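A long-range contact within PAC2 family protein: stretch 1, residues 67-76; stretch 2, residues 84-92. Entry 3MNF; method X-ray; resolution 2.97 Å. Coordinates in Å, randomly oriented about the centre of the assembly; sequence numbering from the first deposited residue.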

ATOM      1  N   TRP A  67       9.489   1.711 -19.181  1.00 68.64           N
ATOM      2  CA  TRP A  67       9.756   1.907 -17.762  1.00 66.80           C
ATOM      3  C   TRP A  67      10.942   1.060 -17.352  1.00 67.46           C
ATOM      4  O   TRP A  67      11.183   0.025 -17.957  1.00 69.52           O
ATOM      5  CB  TRP A  67       8.520   1.520 -16.920  1.00 66.07           C
ATOM      6  CG  TRP A  67       7.339   2.375 -17.222  1.00 65.03           C
ATOM      7  CD1 TRP A  67       6.403   2.156 -18.184  1.00 66.24           C
ATOM      8  CD2 TRP A  67       6.992   3.624 -16.598  1.00 63.28           C
ATOM      9  NE1 TRP A  67       5.485   3.183 -18.201  1.00 66.38           N
ATOM     10  CE2 TRP A  67       5.820   4.096 -17.236  1.00 63.87           C
ATOM     11  CE3 TRP A  67       7.550   4.382 -15.556  1.00 61.17           C
ATOM     12  CZ2 TRP A  67       5.191   5.285 -16.863  1.00 61.98           C
ATOM     13  CZ3 TRP A  67       6.933   5.561 -15.191  1.00 60.33           C
ATOM     14  CH2 TRP A  67       5.759   6.003 -15.846  1.00 62.19           C
ATOM     15  N   PRO A  68      11.685   1.477 -16.318  1.00 66.84           N
ATOM     16  CA  PRO A  68      12.625   0.544 -15.734  1.00 68.05           C
ATOM     17  C   PRO A  68      11.853  -0.613 -15.146  1.00 69.51           C
ATOM     18  O   PRO A  68      10.820  -0.392 -14.533  1.00 69.32           O
ATOM     19  CB  PRO A  68      13.251   1.343 -14.599  1.00 67.13           C
ATOM     20  CG  PRO A  68      12.334   2.475 -14.346  1.00 65.77           C
ATOM     21  CD  PRO A  68      11.720   2.785 -15.650  1.00 65.98           C
ATOM     22  N   THR A  69      12.314  -1.846 -15.333  1.00 60.86           N
ATOM     23  CA  THR A  69      11.664  -2.958 -14.632  1.00 60.95           C
ATOM     24  C   THR A  69      12.505  -4.224 -14.583  1.00 60.08           C
ATOM     25  O   THR A  69      13.678  -4.173 -14.853  1.00 60.95           O
ATOM     26  CB  THR A  69      10.197  -3.196 -15.129  1.00 62.52           C
ATOM     27  OG1 THR A  69       9.491  -3.997 -14.162  1.00 62.78           O
ATOM     28  CG2 THR A  69      10.171  -3.824 -16.532  1.00 62.94           C
ATOM     29  N   THR A  70      11.915  -5.329 -14.162  1.00 59.70           N
ATOM     30  CA  THR A  70      12.599  -6.598 -14.099  1.00 59.65           C
ATOM     31  C   THR A  70      11.670  -7.504 -14.841  1.00 60.90           C
ATOM     32  O   THR A  70      10.499  -7.640 -14.470  1.00 60.77           O
ATOM     33  CB  THR A  70      12.762  -7.071 -12.648  1.00 58.94           C
ATOM     34  OG1 THR A  70      13.633  -6.161 -11.961  1.00 59.76           O
ATOM     35  CG2 THR A  70      13.350  -8.453 -12.587  1.00 57.95           C
ATOM     36  N   ARG A  71      12.176  -8.091 -15.919  1.00 62.24           N
ATOM     37  CA  ARG A  71      11.326  -8.825 -16.821  1.00 64.15           C
ATOM     38  C   ARG A  71      11.706 -10.297 -16.816  1.00 64.70           C
ATOM     39  O   ARG A  71      12.885 -10.633 -16.713  1.00 64.64           O
ATOM     40  CB  ARG A  71      11.409  -8.215 -18.204  1.00 65.52           C
ATOM     41  CG  ARG A  71      10.312  -8.653 -19.157  1.00 70.62           C
ATOM     42  CD  ARG A  71      10.228  -7.727 -20.394  1.00 77.09           C
ATOM     43  NE  ARG A  71      10.599  -6.339 -20.077  1.00 77.90           N
ATOM     44  CZ  ARG A  71       9.743  -5.326 -19.958  1.00 79.15           C
ATOM     45  NH1 ARG A  71       8.426  -5.511 -20.138  1.00 78.84           N
ATOM     46  NH2 ARG A  71      10.216  -4.113 -19.667  1.00 78.44           N
ATOM     47  N   LEU A  72      10.696 -11.163 -16.893  1.00 65.81           N
ATOM     48  CA  LEU A  72      10.889 -12.609 -16.912  1.00 67.13           C
ATOM     49  C   LEU A  72      10.538 -13.250 -18.267  1.00 69.47           C
ATOM     50  O   LEU A  72       9.459 -13.004 -18.818  1.00 70.56           O
ATOM     51  CB  LEU A  72      10.067 -13.262 -15.803  1.00 66.86           C
ATOM     52  CG  LEU A  72      10.420 -12.932 -14.349  1.00 65.97           C
ATOM     53  CD1 LEU A  72       9.594 -11.751 -13.837  1.00 67.53           C
ATOM     54  CD2 LEU A  72      10.192 -14.129 -13.444  1.00 64.47           C
ATOM     55  N   SER A  73      11.452 -14.065 -18.792  1.00 70.59           N
ATOM     56  CA  SER A  73      11.209 -14.814 -20.029  1.00 73.31           C
ATOM     57  C   SER A  73      11.691 -16.255 -19.913  1.00 74.48           C
ATOM     58  O   SER A  73      12.538 -16.555 -19.060  1.00 73.42           O
ATOM     59  CB  SER A  73      11.913 -14.149 -21.203  1.00 74.68           C
ATOM     60  OG  SER A  73      13.314 -14.199 -21.037  1.00 75.36           O
ATOM     61  N   VAL A  74      11.143 -17.122 -20.772  1.00 76.94           N
ATOM     62  CA  VAL A  74      11.476 -18.559 -20.830  1.00 79.18           C
ATOM     63  C   VAL A  74      12.289 -18.872 -22.065  1.00 81.64           C
ATOM     64  O   VAL A  74      11.922 -18.474 -23.174  1.00 83.13           O
ATOM     65  CB  VAL A  74      10.236 -19.462 -21.013  1.00 80.80           C
ATOM     66  CG1 VAL A  74      10.528 -20.861 -20.527  1.00 81.92           C
ATOM     67  CG2 VAL A  74       9.032 -18.906 -20.304  1.00 81.30           C
ATOM     68  N   VAL A  75      13.372 -19.614 -21.880  1.00 82.77           N
ATOM     69  CA  VAL A  75      14.108 -20.156 -23.009  1.00 86.09           C
ATOM     70  C   VAL A  75      13.993 -21.673 -22.970  1.00 88.94           C
ATOM     71  O   VAL A  75      13.953 -22.268 -21.895  1.00 87.68           O
ATOM     72  CB  VAL A  75      15.600 -19.667 -23.079  1.00 85.96           C
ATOM     73  CG1 VAL A  75      15.679 -18.171 -23.293  1.00 83.35           C
ATOM     74  CG2 VAL A  75      16.362 -20.037 -21.843  1.00 84.61           C
ATOM     75  N   ARG A  76      13.886 -22.283 -24.150  1.00 93.45           N
ATOM     76  CA  ARG A  76      13.904 -23.744 -24.267  1.00 97.45           C
ATOM     77  C   ARG A  76      15.228 -24.221 -24.875  1.00100.77           C
ATOM     78  O   ARG A  76      15.459 -24.102 -26.077  1.00103.10           O
ATOM     79  CB  ARG A  76      12.689 -24.270 -25.047  1.00 99.18           C
ATOM     80  N   ASP A  84      14.126 -26.179 -19.624  1.00 95.77           N
ATOM     81  CA  ASP A  84      13.657 -24.801 -19.617  1.00 92.23           C
ATOM     82  C   ASP A  84      14.490 -23.952 -18.670  1.00 88.54           C
ATOM     83  O   ASP A  84      14.854 -24.399 -17.578  1.00 88.36           O
ATOM     84  CB  ASP A  84      12.151 -24.715 -19.326  1.00 92.07           C
ATOM     85  CG  ASP A  84      11.284 -25.049 -20.569  1.00 96.73           C
ATOM     86  OD1 ASP A  84      11.426 -24.353 -21.620  1.00 99.13           O
ATOM     87  OD2 ASP A  84      10.461 -26.004 -20.496  1.00 99.25           O
ATOM     88  N   LEU A  85      14.845 -22.756 -19.134  1.00 85.60           N
ATOM     89  CA  LEU A  85      15.490 -21.757 -18.292  1.00 82.07           C
ATOM     90  C   LEU A  85      14.595 -20.530 -18.152  1.00 79.04           C
ATOM     91  O   LEU A  85      13.892 -20.143 -19.089  1.00 79.39           O
ATOM     92  CB  LEU A  85      16.860 -21.362 -18.837  1.00 82.48           C
ATOM     93  CG  LEU A  85      18.119 -21.961 -18.213  1.00 83.05           C
ATOM     94  CD1 LEU A  85      18.025 -23.445 -18.075  1.00 86.54           C
ATOM     95  CD2 LEU A  85      19.333 -21.622 -19.038  1.00 83.64           C
ATOM     96  N   VAL A  86      14.608 -19.940 -16.967  1.00 76.01           N
ATOM     97  CA  VAL A  86      13.802 -18.776 -16.679  1.00 72.95           C
ATOM     98  C   VAL A  86      14.785 -17.648 -16.483  1.00 71.70           C
ATOM     99  O   VAL A  86      15.580 -17.666 -15.536  1.00 71.70           O
ATOM    100  CB  VAL A  86      12.966 -18.979 -15.399  1.00 71.72           C
ATOM    101  CG1 VAL A  86      12.275 -17.707 -15.008  1.00 68.74           C
ATOM    102  CG2 VAL A  86      11.943 -20.099 -15.595  1.00 72.80           C
ATOM    103  N   LEU A  87      14.762 -16.672 -17.380  1.00 71.07           N
ATOM    104  CA  LEU A  87      15.727 -15.576 -17.289  1.00 69.89           C
ATOM    105  C   LEU A  87      15.084 -14.372 -16.619  1.00 68.15           C
ATOM    106  O   LEU A  87      13.910 -14.053 -16.881  1.00 68.48           O
ATOM    107  CB  LEU A  87      16.284 -15.209 -18.665  1.00 70.66           C
ATOM    108  CG  LEU A  87      16.911 -16.381 -19.410  1.00 72.58           C
ATOM    109  CD1 LEU A  87      17.355 -15.975 -20.789  1.00 75.31           C
ATOM    110  CD2 LEU A  87      18.067 -16.937 -18.635  1.00 72.44           C
ATOM    111  N   VAL A  88      15.838 -13.720 -15.743  1.00 66.59           N
ATOM    112  CA  VAL A  88      15.351 -12.545 -15.072  1.00 64.89           C
ATOM    113  C   VAL A  88      16.288 -11.409 -15.361  1.00 64.69           C
ATOM    114  O   VAL A  88      17.436 -11.445 -14.943  1.00 65.75           O
ATOM    115  CB  VAL A  88      15.266 -12.774 -13.567  1.00 64.26           C
ATOM    116  CG1 VAL A  88      14.819 -11.504 -12.836  1.00 62.45           C
ATOM    117  CG2 VAL A  88      14.303 -13.926 -13.280  1.00 66.06           C
ATOM    118  N   ARG A  89      15.798 -10.401 -16.075  1.00 64.10           N
ATOM    119  CA  ARG A  89      16.610  -9.255 -16.461  1.00 63.80           C
ATOM    120  C   ARG A  89      16.074  -7.997 -15.821  1.00 62.53           C
ATOM    121  O   ARG A  89      15.018  -7.476 -16.220  1.00 62.77           O
ATOM    122  CB  ARG A  89      16.603  -9.116 -17.970  1.00 64.99           C
ATOM    123  CG  ARG A  89      17.303 -10.265 -18.650  1.00 68.75           C
ATOM    124  CD  ARG A  89      17.247 -10.163 -20.146  1.00 72.40           C
ATOM    125  NE  ARG A  89      17.830  -8.906 -20.601  1.00 74.66           N
ATOM    126  CZ  ARG A  89      17.574  -8.349 -21.778  1.00 75.16           C
ATOM    127  NH1 ARG A  89      16.743  -8.937 -22.622  1.00 76.29           N
ATOM    128  NH2 ARG A  89      18.152  -7.208 -22.102  1.00 75.45           N
ATOM    129  N   GLY A  90      16.786  -7.503 -14.820  1.00 61.17           N
ATOM    130  CA  GLY A  90      16.259  -6.391 -14.062  1.00 60.14           C
ATOM    131  C   GLY A  90      17.233  -5.264 -13.847  1.00 60.84           C
ATOM    132  O   GLY A  90      18.425  -5.388 -14.093  1.00 62.47           O
ATOM    133  N   ILE A  91      16.698  -4.138 -13.416  1.00 60.33           N
ATOM    134  CA  ILE A  91      17.471  -3.068 -12.809  1.00 60.13           C
ATOM    135  C   ILE A  91      17.385  -3.296 -11.284  1.00 58.90           C
ATOM    136  O   ILE A  91      16.326  -3.694 -10.785  1.00 59.17           O
ATOM    137  CB  ILE A  91      16.762  -1.781 -13.128  1.00 60.73           C
ATOM    138  CG1 ILE A  91      16.334  -1.779 -14.613  1.00 61.11           C
ATOM    139  CG2 ILE A  91      17.565  -0.560 -12.631  1.00 61.03           C
ATOM    140  CD1 ILE A  91      17.283  -1.044 -15.509  1.00 66.80           C
ATOM    141  N   GLU A  92      18.441  -3.061 -10.520  1.00 57.75           N
ATOM    142  CA  GLU A  92      18.272  -3.189  -9.076  1.00 56.17           C
ATOM    143  C   GLU A  92      17.228  -2.192  -8.563  1.00 55.83           C
ATOM    144  O   GLU A  92      17.318  -1.002  -8.846  1.00 56.18           O
ATOM    145  CB  GLU A  92      19.571  -2.959  -8.376  1.00 56.42           C
ATOM    146  CG  GLU A  92      19.489  -3.075  -6.921  1.00 55.62           C
ATOM    147  CD  GLU A  92      20.820  -2.797  -6.297  1.00 59.08           C
ATOM    148  OE1 GLU A  92      21.336  -1.671  -6.506  1.00 60.82           O
ATOM    149  OE2 GLU A  92      21.371  -3.705  -5.620  1.00 60.83           O
TER

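How do the two backbones lie against each other? They run as neighbouring antiparallel strands, their N-to-C directions 168° apart and their axes approaching to 4.4 Å. Three pairs carry the regular ladder, each closed by two hydrogen bonds. Arg71 N gives to Arg89 O at 2.9 Å and Arg89 N to Arg71 O at 3.0 Å; Ser73 N reaches Leu87 O at 3.1 Å and Leu87 N reaches Ser73 O at 2.8 Å; Val75 N to Leu85 O and Leu85 N to Val75 O are both 2.9 Å. Their angles at hydrogen, 163° to 173°, are close to linear. Between these pairs, Leu72 faces Val88 and Val74 faces Val86 without mutual hydrogen bonds, and CA-H...O contacts fill the gaps, as from Leu72 CA to Leu87 O at 3.3 Å.

What happens where the ladder runs out, near Thr70 and Gly90? The bonding loosens: Ile91 N to Thr69 O is a weak hydrogen bond, 3.3 Å long with an angle of 150°. The chains nevertheless come very close here, with Thr70 CA 3.7 Å from Gly90 CA and Thr70 OG1 3.4 Å from Gly90 CA. Glycine suits this spot because an ideal CB on Gly90 would lie 2.4 Å from Thr70 OG1, a clash. The Thr70 hydroxyl is hydrogen-bonded elsewhere in the structure, while its methyl packs across the strands, Thr70 CG2 lying 3.4 Å from Val88 CG1. Just beyond, Pro68 CB and Ile91 CG1 make a looser apolar contact at 4.4 Å.

Which side chains meet on the face that carries Ser73, Val75, Leu85 and Leu87? Val75 has the largest area covered by the other stretch, 75 Å². Its branched side chain touches two leucines: Val75 CG2 lies 3.3 Å from Leu85 CB, and Val75 CG1 lies 3.7 Å from Leu87 CD1. Ser73 sits beside Leu87, with Ser73 OG 3.9 Å from Leu87 CB, and its hydroxyl is satisfied by a hydrogen bond elsewhere in the structure. Arg71 and Arg89 begin on this same face, but their long side chains lead away from the opposing stretch, so their pairing rests on the backbone and leaves both charged ends free of one another.

And what occupies the other face? Leu72 spans two valines, its CD2 atom 4.1 Å from Val88 CG2 and 4.4 Å from Val86 CG1. The side chains of these three buried residues form an apolar patch and carry no polar group that needs a partner. Towards the far end Asp84 is exposed, as befits a carboxylate, and its end comes nearer to the first stretch: Asp84 OD1 is 3.8 Å from Val74 CG1 and 3.7 Å from Arg76 CB. The Arg76 side chain is not modelled beyond CB, so no salt bridge can be assigned. Altogether the two stretches bury 710 Å², summed over both sides.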